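Local coordinates for protein scyllo-inositol 2-dehydrogenase (NADP(+)) IolW (Bacillus subtilis subsp. subtilis, PDB 3GDO) that catalyses the reversible, strictly NADPH-dependent reduction of scyllo-inosose to scyllo-inositol and may also reduce other oxidised compounds that arise under stress, at residues R155-V160 with R204-E208; T186-M192 with L217-L222. All coordinates share one frame. Numbering follows the deposited sequence.

Contact 1. Residues R155-V160 with R204-E208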
ATOM      1  N   ARG B 155      -1.205  -3.053  13.513  1.00 33.24           N
ATOM      2  CA  ARG B 155      -1.880  -3.196  14.793  1.00 33.80           C
ATOM      3  C   ARG B 155      -2.127  -1.778  15.354  1.00 33.53           C
ATOM      4  O   ARG B 155      -1.550  -0.802  14.863  1.00 32.65           O
ATOM      5  CB  ARG B 155      -1.023  -4.035  15.743  1.00 34.30           C
ATOM      6  CG  ARG B 155       0.253  -3.316  16.161  1.00 37.26           C
ATOM      7  CD  ARG B 155       1.353  -4.235  16.742  1.00 41.09           C
ATOM      8  NE  ARG B 155       2.563  -3.426  16.877  1.00 44.56           N
ATOM      9  CZ  ARG B 155       3.460  -3.531  17.858  1.00 44.36           C
ATOM     10  NH1 ARG B 155       4.505  -2.712  17.877  1.00 37.66           N
ATOM     11  NH2 ARG B 155       3.329  -4.460  18.801  1.00 46.90           N
ATOM     12  N   TYR B 156      -2.961  -1.680  16.383  1.00 33.26           N
ATOM     13  CA  TYR B 156      -3.125  -0.424  17.130  1.00 34.23           C
ATOM     14  C   TYR B 156      -2.562  -0.613  18.534  1.00 35.70           C
ATOM     15  O   TYR B 156      -3.212  -1.141  19.396  1.00 34.60           O
ATOM     16  CB  TYR B 156      -4.597   0.022  17.207  1.00 33.90           C
ATOM     17  CG  TYR B 156      -4.757   1.413  17.828  1.00 36.12           C
ATOM     18  CD1 TYR B 156      -4.308   2.561  17.147  1.00 32.82           C
ATOM     19  CD2 TYR B 156      -5.314   1.574  19.097  1.00 34.94           C
ATOM     20  CE1 TYR B 156      -4.431   3.811  17.699  1.00 34.33           C
ATOM     21  CE2 TYR B 156      -5.447   2.853  19.658  1.00 36.86           C
ATOM     22  CZ  TYR B 156      -5.013   3.951  18.946  1.00 34.63           C
ATOM     23  OH  TYR B 156      -5.134   5.205  19.478  1.00 36.17           O
ATOM     24  N   ARG B 157      -1.327  -0.177  18.735  1.00 37.42           N
ATOM     25  CA  ARG B 157      -0.670  -0.297  20.028  0.50 39.06           C
ATOM     26  C   ARG B 157       0.160   0.970  20.207  1.00 39.71           C
ATOM     27  O   ARG B 157       1.369   0.961  20.109  1.00 39.92           O
ATOM     28  CB  ARG B 157       0.166  -1.589  20.102  0.50 39.41           C
ATOM     29  CG  ARG B 157      -0.655  -2.842  20.468  0.50 40.20           C
ATOM     30  CD  ARG B 157       0.093  -4.120  20.133  0.50 43.36           C
ATOM     31  NE  ARG B 157      -0.584  -5.336  20.598  0.50 44.81           N
ATOM     32  CZ  ARG B 157      -1.502  -5.996  19.904  0.50 44.02           C
ATOM     33  NH1 ARG B 157      -1.875  -5.552  18.723  0.50 45.16           N
ATOM     34  NH2 ARG B 157      -2.055  -7.100  20.393  0.50 45.70           N
ATOM     35  N   PRO B 158      -0.536   2.111  20.445  1.00 41.65           N
ATOM     36  CA  PRO B 158       0.093   3.439  20.473  1.00 43.25           C
ATOM     37  C   PRO B 158       1.030   3.650  21.655  1.00 46.12           C
ATOM     38  O   PRO B 158       1.941   4.461  21.583  1.00 46.89           O
ATOM     39  CB  PRO B 158      -1.109   4.384  20.561  1.00 43.52           C
ATOM     40  CG  PRO B 158      -2.159   3.589  21.215  1.00 41.70           C
ATOM     41  CD  PRO B 158      -1.977   2.185  20.787  1.00 40.84           C
ATOM     42  N   GLU B 159       0.815   2.892  22.722  1.00 48.88           N
ATOM     43  CA  GLU B 159       1.629   2.957  23.928  1.00 51.73           C
ATOM     44  C   GLU B 159       2.727   1.875  23.853  1.00 52.43           C
ATOM     45  O   GLU B 159       2.436   0.676  23.634  1.00 51.58           O
ATOM     46  CB  GLU B 159       0.726   2.711  25.142  1.00 52.60           C
ATOM     47  CG  GLU B 159       1.219   3.299  26.440  1.00 56.85           C
ATOM     48  CD  GLU B 159       0.536   4.608  26.745  1.00 62.84           C
ATOM     49  OE1 GLU B 159      -0.119   4.702  27.814  1.00 64.57           O
ATOM     50  OE2 GLU B 159       0.631   5.533  25.901  1.00 64.35           O
ATOM     51  N   VAL B 160       3.978   2.300  24.000  1.00 53.64           N
ATOM     52  CA  VAL B 160       5.103   1.373  23.963  1.00 55.81           C
ATOM     53  C   VAL B 160       5.073   0.523  25.243  1.00 56.85           C
ATOM     54  O   VAL B 160       5.232   1.073  26.333  1.00 57.44           O
ATOM     55  CB  VAL B 160       6.449   2.141  23.807  1.00 55.89           C
ATOM     56  CG1 VAL B 160       7.646   1.199  23.895  1.00 55.37           C
ATOM     57  CG2 VAL B 160       6.475   2.907  22.475  1.00 56.50           C
ATOM     58  N   ARG B 204       6.430   5.269  17.015  1.00 45.05           N
ATOM     59  CA  ARG B 204       5.810   5.631  18.286  1.00 46.92           C
ATOM     60  C   ARG B 204       6.706   6.544  19.121  1.00 49.02           C
ATOM     61  O   ARG B 204       7.945   6.515  19.000  1.00 47.96           O
ATOM     62  CB  ARG B 204       5.354   4.405  19.064  1.00 45.67           C
ATOM     63  CG  ARG B 204       4.120   3.766  18.450  1.00 45.09           C
ATOM     64  CD  ARG B 204       3.811   2.440  19.105  1.00 44.91           C
ATOM     65  NE  ARG B 204       4.966   1.542  19.103  1.00 43.60           N
ATOM     66  CZ  ARG B 204       5.010   0.376  19.738  1.00 41.76           C
ATOM     67  NH1 ARG B 204       3.957  -0.058  20.430  1.00 42.81           N
ATOM     68  NH2 ARG B 204       6.111  -0.348  19.702  1.00 38.60           N
ATOM     69  N   GLU B 205       6.043   7.350  19.953  1.00 51.95           N
ATOM     70  CA  GLU B 205       6.659   8.454  20.685  1.00 55.36           C
ATOM     71  C   GLU B 205       7.975   8.111  21.392  1.00 55.98           C
ATOM     72  O   GLU B 205       8.994   8.795  21.187  1.00 57.40           O
ATOM     73  CB  GLU B 205       5.663   9.070  21.679  1.00 55.53           C
ATOM     74  CG  GLU B 205       5.829  10.592  21.796  1.00 60.61           C
ATOM     75  CD  GLU B 205       5.498  11.126  23.200  1.00 64.85           C
ATOM     76  OE1 GLU B 205       4.383  10.849  23.714  1.00 66.59           O
ATOM     77  OE2 GLU B 205       6.359  11.817  23.792  1.00 65.37           O
ATOM     78  N   ASN B 206       7.973   7.070  22.213  1.00 56.37           N
ATOM     79  CA  ASN B 206       9.201   6.734  22.934  1.00 57.63           C
ATOM     80  C   ASN B 206       9.842   5.410  22.500  1.00 57.43           C
ATOM     81  O   ASN B 206      10.585   4.804  23.264  1.00 58.02           O
ATOM     82  CB  ASN B 206       8.926   6.744  24.443  1.00 58.03           C
ATOM     83  CG  ASN B 206       8.666   8.153  24.973  1.00 59.26           C
ATOM     84  OD1 ASN B 206       7.519   8.531  25.244  1.00 60.27           O
ATOM     85  ND2 ASN B 206       9.728   8.947  25.076  1.00 58.99           N
ATOM     86  N   ALA B 207       9.565   4.989  21.266  1.00 56.79           N
ATOM     87  CA  ALA B 207       9.881   3.630  20.788  1.00 56.30           C
ATOM     88  C   ALA B 207      11.372   3.242  20.763  1.00 55.56           C
ATOM     89  O   ALA B 207      12.203   3.982  20.240  1.00 55.15           O
ATOM     90  CB  ALA B 207       9.247   3.398  19.397  1.00 56.49           C
ATOM     91  N   GLU B 208      11.668   2.049  21.289  1.00 55.08           N
ATOM     92  CA  GLU B 208      13.019   1.469  21.300  1.00 54.23           C
ATOM     93  C   GLU B 208      13.295   0.656  20.042  1.00 52.06           C
ATOM     94  O   GLU B 208      14.395   0.690  19.480  1.00 53.02           O
ATOM     95  CB  GLU B 208      13.172   0.511  22.489  1.00 55.05           C
ATOM     96  CG  GLU B 208      13.102   1.151  23.876  1.00 58.94           C
ATOM     97  CD  GLU B 208      14.330   2.019  24.183  1.00 63.89           C
ATOM     98  OE1 GLU B 208      14.384   3.183  23.698  1.00 64.40           O
ATOM     99  OE2 GLU B 208      15.237   1.527  24.914  1.00 65.58           O
TER

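Contact 2. Residues T186-M192 with L217-L222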
ATOM      1  N   THR B 186       5.357 -14.736   0.917  1.00 30.40           N
ATOM      2  CA  THR B 186       5.771 -14.169  -0.370  1.00 31.69           C
ATOM      3  C   THR B 186       6.856 -15.015  -1.020  1.00 32.25           C
ATOM      4  O   THR B 186       6.803 -15.264  -2.246  1.00 32.78           O
ATOM      5  CB  THR B 186       6.272 -12.703  -0.252  1.00 31.06           C
ATOM      6  OG1 THR B 186       5.324 -11.935   0.517  1.00 31.77           O
ATOM      7  CG2 THR B 186       6.431 -12.095  -1.612  1.00 28.57           C
ATOM      8  N   LEU B 187       7.857 -15.417  -0.222  1.00 32.95           N
ATOM      9  CA  LEU B 187       8.945 -16.282  -0.725  1.00 32.74           C
ATOM     10  C   LEU B 187       8.346 -17.619  -1.160  1.00 33.76           C
ATOM     11  O   LEU B 187       8.713 -18.154  -2.194  1.00 34.38           O
ATOM     12  CB  LEU B 187       9.994 -16.491   0.334  1.00 32.40           C
ATOM     13  CG  LEU B 187      10.748 -15.211   0.749  1.00 31.68           C
ATOM     14  CD1 LEU B 187      11.837 -15.582   1.704  1.00 31.18           C
ATOM     15  CD2 LEU B 187      11.267 -14.422  -0.409  1.00 33.52           C
ATOM     16  N   HIS B 188       7.373 -18.100  -0.400  1.00 33.36           N
ATOM     17  CA  HIS B 188       6.738 -19.379  -0.687  1.00 34.56           C
ATOM     18  C   HIS B 188       6.080 -19.319  -2.042  1.00 35.07           C
ATOM     19  O   HIS B 188       6.176 -20.264  -2.834  1.00 35.37           O
ATOM     20  CB  HIS B 188       5.709 -19.758   0.390  1.00 33.60           C
ATOM     21  CG  HIS B 188       5.151 -21.142   0.241  1.00 36.18           C
ATOM     22  ND1 HIS B 188       5.944 -22.277   0.265  1.00 36.65           N
ATOM     23  CD2 HIS B 188       3.881 -21.575   0.062  1.00 36.64           C
ATOM     24  CE1 HIS B 188       5.177 -23.348   0.139  1.00 36.33           C
ATOM     25  NE2 HIS B 188       3.925 -22.951   0.008  1.00 38.04           N
ATOM     26  N   LEU B 189       5.401 -18.211  -2.316  1.00 35.07           N
ATOM     27  CA  LEU B 189       4.674 -18.083  -3.578  1.00 34.86           C
ATOM     28  C   LEU B 189       5.566 -17.826  -4.786  1.00 34.94           C
ATOM     29  O   LEU B 189       5.293 -18.353  -5.828  1.00 34.87           O
ATOM     30  CB  LEU B 189       3.589 -17.003  -3.510  1.00 33.67           C
ATOM     31  CG  LEU B 189       2.332 -17.137  -2.657  1.00 35.75           C
ATOM     32  CD1 LEU B 189       1.521 -15.872  -2.860  1.00 33.62           C
ATOM     33  CD2 LEU B 189       1.498 -18.367  -3.030  1.00 34.20           C
ATOM     34  N   PHE B 190       6.614 -17.009  -4.666  1.00 35.15           N
ATOM     35  CA  PHE B 190       7.275 -16.510  -5.866  1.00 35.33           C
ATOM     36  C   PHE B 190       8.795 -16.672  -5.869  1.00 35.55           C
ATOM     37  O   PHE B 190       9.450 -16.184  -6.795  1.00 36.19           O
ATOM     38  CB  PHE B 190       6.986 -14.994  -6.076  1.00 35.88           C
ATOM     39  CG  PHE B 190       5.552 -14.596  -5.911  1.00 37.02           C
ATOM     40  CD1 PHE B 190       4.576 -15.008  -6.834  1.00 36.46           C
ATOM     41  CD2 PHE B 190       5.170 -13.762  -4.843  1.00 36.55           C
ATOM     42  CE1 PHE B 190       3.211 -14.592  -6.675  1.00 38.66           C
ATOM     43  CE2 PHE B 190       3.809 -13.351  -4.685  1.00 37.25           C
ATOM     44  CZ  PHE B 190       2.850 -13.752  -5.600  1.00 35.43           C
ATOM     45  N   GLY B 191       9.367 -17.318  -4.858  1.00 35.80           N
ATOM     46  CA  GLY B 191      10.833 -17.473  -4.786  1.00 35.74           C
ATOM     47  C   GLY B 191      11.501 -16.188  -4.349  1.00 36.26           C
ATOM     48  O   GLY B 191      10.843 -15.272  -3.842  1.00 37.07           O
ATOM     49  N   MET B 192      12.807 -16.097  -4.537  1.00 35.75           N
ATOM     50  CA  MET B 192      13.548 -14.944  -4.097  1.00 36.03           C
ATOM     51  C   MET B 192      13.401 -13.809  -5.101  1.00 37.24           C
ATOM     52  O   MET B 192      13.402 -14.057  -6.322  1.00 36.67           O
ATOM     53  CB  MET B 192      15.043 -15.288  -3.907  1.00 35.93           C
ATOM     54  CG  MET B 192      15.387 -16.063  -2.579  1.00 36.44           C
ATOM     55  SD  MET B 192      14.974 -15.191  -1.031  1.00 33.52           S
ATOM     56  CE  MET B 192      16.480 -14.345  -0.727  1.00 28.19           C
ATOM     57  N   LEU B 217       9.640  -5.887  -2.480  1.00 30.91           N
ATOM     58  CA  LEU B 217      10.417  -6.987  -3.105  1.00 32.66           C
ATOM     59  C   LEU B 217      10.267  -6.988  -4.620  1.00 32.70           C
ATOM     60  O   LEU B 217       9.152  -7.151  -5.163  1.00 31.11           O
ATOM     61  CB  LEU B 217      10.062  -8.359  -2.520  1.00 31.98           C
ATOM     62  CG  LEU B 217      10.612  -8.735  -1.135  1.00 32.90           C
ATOM     63  CD1 LEU B 217      10.257  -7.748  -0.036  1.00 31.95           C
ATOM     64  CD2 LEU B 217      10.123 -10.145  -0.713  1.00 31.60           C
ATOM     65  N   ASP B 218      11.407  -6.766  -5.279  1.00 32.91           N
ATOM     66  CA  ASP B 218      11.441  -6.494  -6.698  1.00 34.97           C
ATOM     67  C   ASP B 218      11.548  -7.823  -7.444  1.00 35.46           C
ATOM     68  O   ASP B 218      12.578  -8.501  -7.369  1.00 35.12           O
ATOM     69  CB  ASP B 218      12.630  -5.548  -7.017  1.00 35.42           C
ATOM     70  CG  ASP B 218      12.783  -5.235  -8.532  1.00 37.28           C
ATOM     71  OD1 ASP B 218      11.903  -5.582  -9.359  1.00 34.76           O
ATOM     72  OD2 ASP B 218      13.821  -4.629  -8.884  1.00 39.09           O
ATOM     73  N   TYR B 219      10.469  -8.209  -8.107  1.00 34.97           N
ATOM     74  CA  TYR B 219      10.493  -9.369  -8.996  1.00 36.06           C
ATOM     75  C   TYR B 219      10.293  -8.901 -10.453  1.00 36.79           C
ATOM     76  O   TYR B 219       9.636  -9.576 -11.209  1.00 38.57           O
ATOM     77  CB  TYR B 219       9.365 -10.320  -8.652  1.00 34.64           C
ATOM     78  CG  TYR B 219       9.434 -10.992  -7.284  1.00 35.73           C
ATOM     79  CD1 TYR B 219       9.992 -12.286  -7.136  1.00 34.19           C
ATOM     80  CD2 TYR B 219       8.912 -10.367  -6.150  1.00 32.17           C
ATOM     81  CE1 TYR B 219      10.032 -12.931  -5.878  1.00 35.19           C
ATOM     82  CE2 TYR B 219       8.929 -11.006  -4.902  1.00 34.10           C
ATOM     83  CZ  TYR B 219       9.502 -12.280  -4.766  1.00 34.13           C
ATOM     84  OH  TYR B 219       9.522 -12.874  -3.529  1.00 32.77           O
ATOM     85  N   GLY B 220      10.797  -7.725 -10.823  1.00 37.01           N
ATOM     86  CA  GLY B 220      10.683  -7.248 -12.219  1.00 37.68           C
ATOM     87  C   GLY B 220       9.287  -6.700 -12.478  1.00 37.80           C
ATOM     88  O   GLY B 220       8.901  -5.642 -11.952  1.00 38.07           O
ATOM     89  N   LYS B 221       8.522  -7.411 -13.290  1.00 37.81           N
ATOM     90  CA  LYS B 221       7.170  -6.997 -13.595  1.00 38.58           C
ATOM     91  C   LYS B 221       6.307  -7.094 -12.318  1.00 37.31           C
ATOM     92  O   LYS B 221       5.502  -6.191 -12.029  1.00 37.49           O
ATOM     93  CB  LYS B 221       6.605  -7.857 -14.710  1.00 39.06           C
ATOM     94  CG  LYS B 221       5.189  -7.458 -15.092  1.00 42.38           C
ATOM     95  CD  LYS B 221       4.616  -8.409 -16.153  1.00 46.22           C
ATOM     96  CE  LYS B 221       3.094  -8.288 -16.182  1.00 47.88           C
ATOM     97  NZ  LYS B 221       2.491  -9.194 -17.193  1.00 49.56           N
ATOM     98  N   LEU B 222       6.497  -8.179 -11.573  1.00 35.88           N
ATOM     99  CA  LEU B 222       5.833  -8.410 -10.281  1.00 34.56           C
ATOM    100  C   LEU B 222       6.462  -7.562  -9.167  1.00 33.27           C
ATOM    101  O   LEU B 222       7.704  -7.555  -8.971  1.00 32.54           O
ATOM    102  CB  LEU B 222       5.886  -9.894  -9.896  1.00 35.00           C
ATOM    103  CG  LEU B 222       5.479 -10.329  -8.473  1.00 36.68           C
ATOM    104  CD1 LEU B 222       4.033  -9.888  -8.180  1.00 36.59           C
ATOM    105  CD2 LEU B 222       5.631 -11.864  -8.238  1.00 34.48           C
TER

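Contact 1. Residues R155-V160 with R204-E208
Neither segment is helix or strand. Residues 155-160 run in an irregular, largely extended course, while 204-208 open with a type I beta turn from Arg204 to Ala207, closed by the bond from Ala207 N to Arg204 O (3.2 Å). The backbones come nearest at Pro158-Arg204, with CA atoms 6.5 Å apart, and at Val160-Ala207, 6.2 Å, so side chains do most of the bridging. Arg204, at the start of the turn, reaches across and donates from NH1 to the backbone carbonyl Arg157 O (2.8 Å, N-H...O angle 157°), which lies near the plane of its guanidinium. Arg155 NH1 sits over one face of that group, 3.4 Å from Arg204 NH2. This is a close approach of like charges between two donors, not a bond; Arg204 NE forms a salt bridge with Asp211, which the Arg155 side chain also touches, so that carboxylate probably offsets the repulsion, while Arg155 NE is hydrogen-bonded to Ser230. Val160 CG2 occupies the opposite face of the Arg204 guanidinium and also packs 3.9 Å from Arg204 CB. Val160 CG2 also lies 3.9 Å from Ala207 CA and 4.2 Å from Ala207 CB, so that it packs beside the turn. Tyr156 OH is hydrogen-bonded to Lys244 O of the second subunit, placing 155-160 at the dimer interface. The arrangement is a surface contact between two loops of the C-terminal alpha/beta domain of a Gfo/Idh/MocA oxidoreductase: an arginine in the loop between strands 195-201 and 212-219 bonds to a main-chain carbonyl of the loop following strand 146-152.

Contact 2. Residues T186-M192 with L217-L222
Tyr219, Phe190 and Leu222 bury the most surface here. Tyr219, at the end of strand 217-219, points its side chain at the C-terminal end of helix 174-190, and its OH donates to Gly191 O (2.8 Å). That carbonyl belongs to the first residue to leave the helix, where a positive phi, which favours glycine, turns the chain away. Along the ring, Tyr219 CE1 lies 3.7 Å from Phe190 CB, while Tyr219 OH is 3.7 Å from Thr186 CG2 and 3.9 Å from Leu187 CD2, one helical turn earlier. Phe190 directs its ring edge at the face of Tyr219 in a T-shaped stack, with centroids 5.8 Å apart and planes at 67°. Over one face of the Phe190 ring lies Leu222 CD2, 3.7 Å from the ring centroid in a CH-pi contact. Tyr219 and Leu222 are the end residues of a type II' beta turn, so this tight reversal brings both side chains to the same aromatic ring. The axes of helix 186-190 and strand 217-219 run almost parallel, at 3° and 11.8 Å apart. The helix end thus packs on the mixed sheet where strands 212-219 and 222-228 join; Tyr149 of strand 146-152 adds another edge-to-face partner to Phe190, Leu189 packs on helix 129-139, and Leu187 and Met192 touch helix 323-342.

How the contacts relate
All four segments belong to the C-terminal alpha/beta domain and alternate along the chain, so the two contacts cross rather than nest. From the N terminus, the chain leaves strand 146-152 through 155-160, forms helix 174-190 and passes 186-192 at its end. It then runs up strand 195-201 to 204-208, where contact 1 closes its loop, and back down strand 212-219 to 217-222, where contact 2 closes the second. Contact 1 thus joins two loops at the domain surface, whereas contact 2 fixes the helix end to a hairpin of the sheet. Their nearest atoms are about 17 Å apart, and strands 195-201 and 212-219 link them.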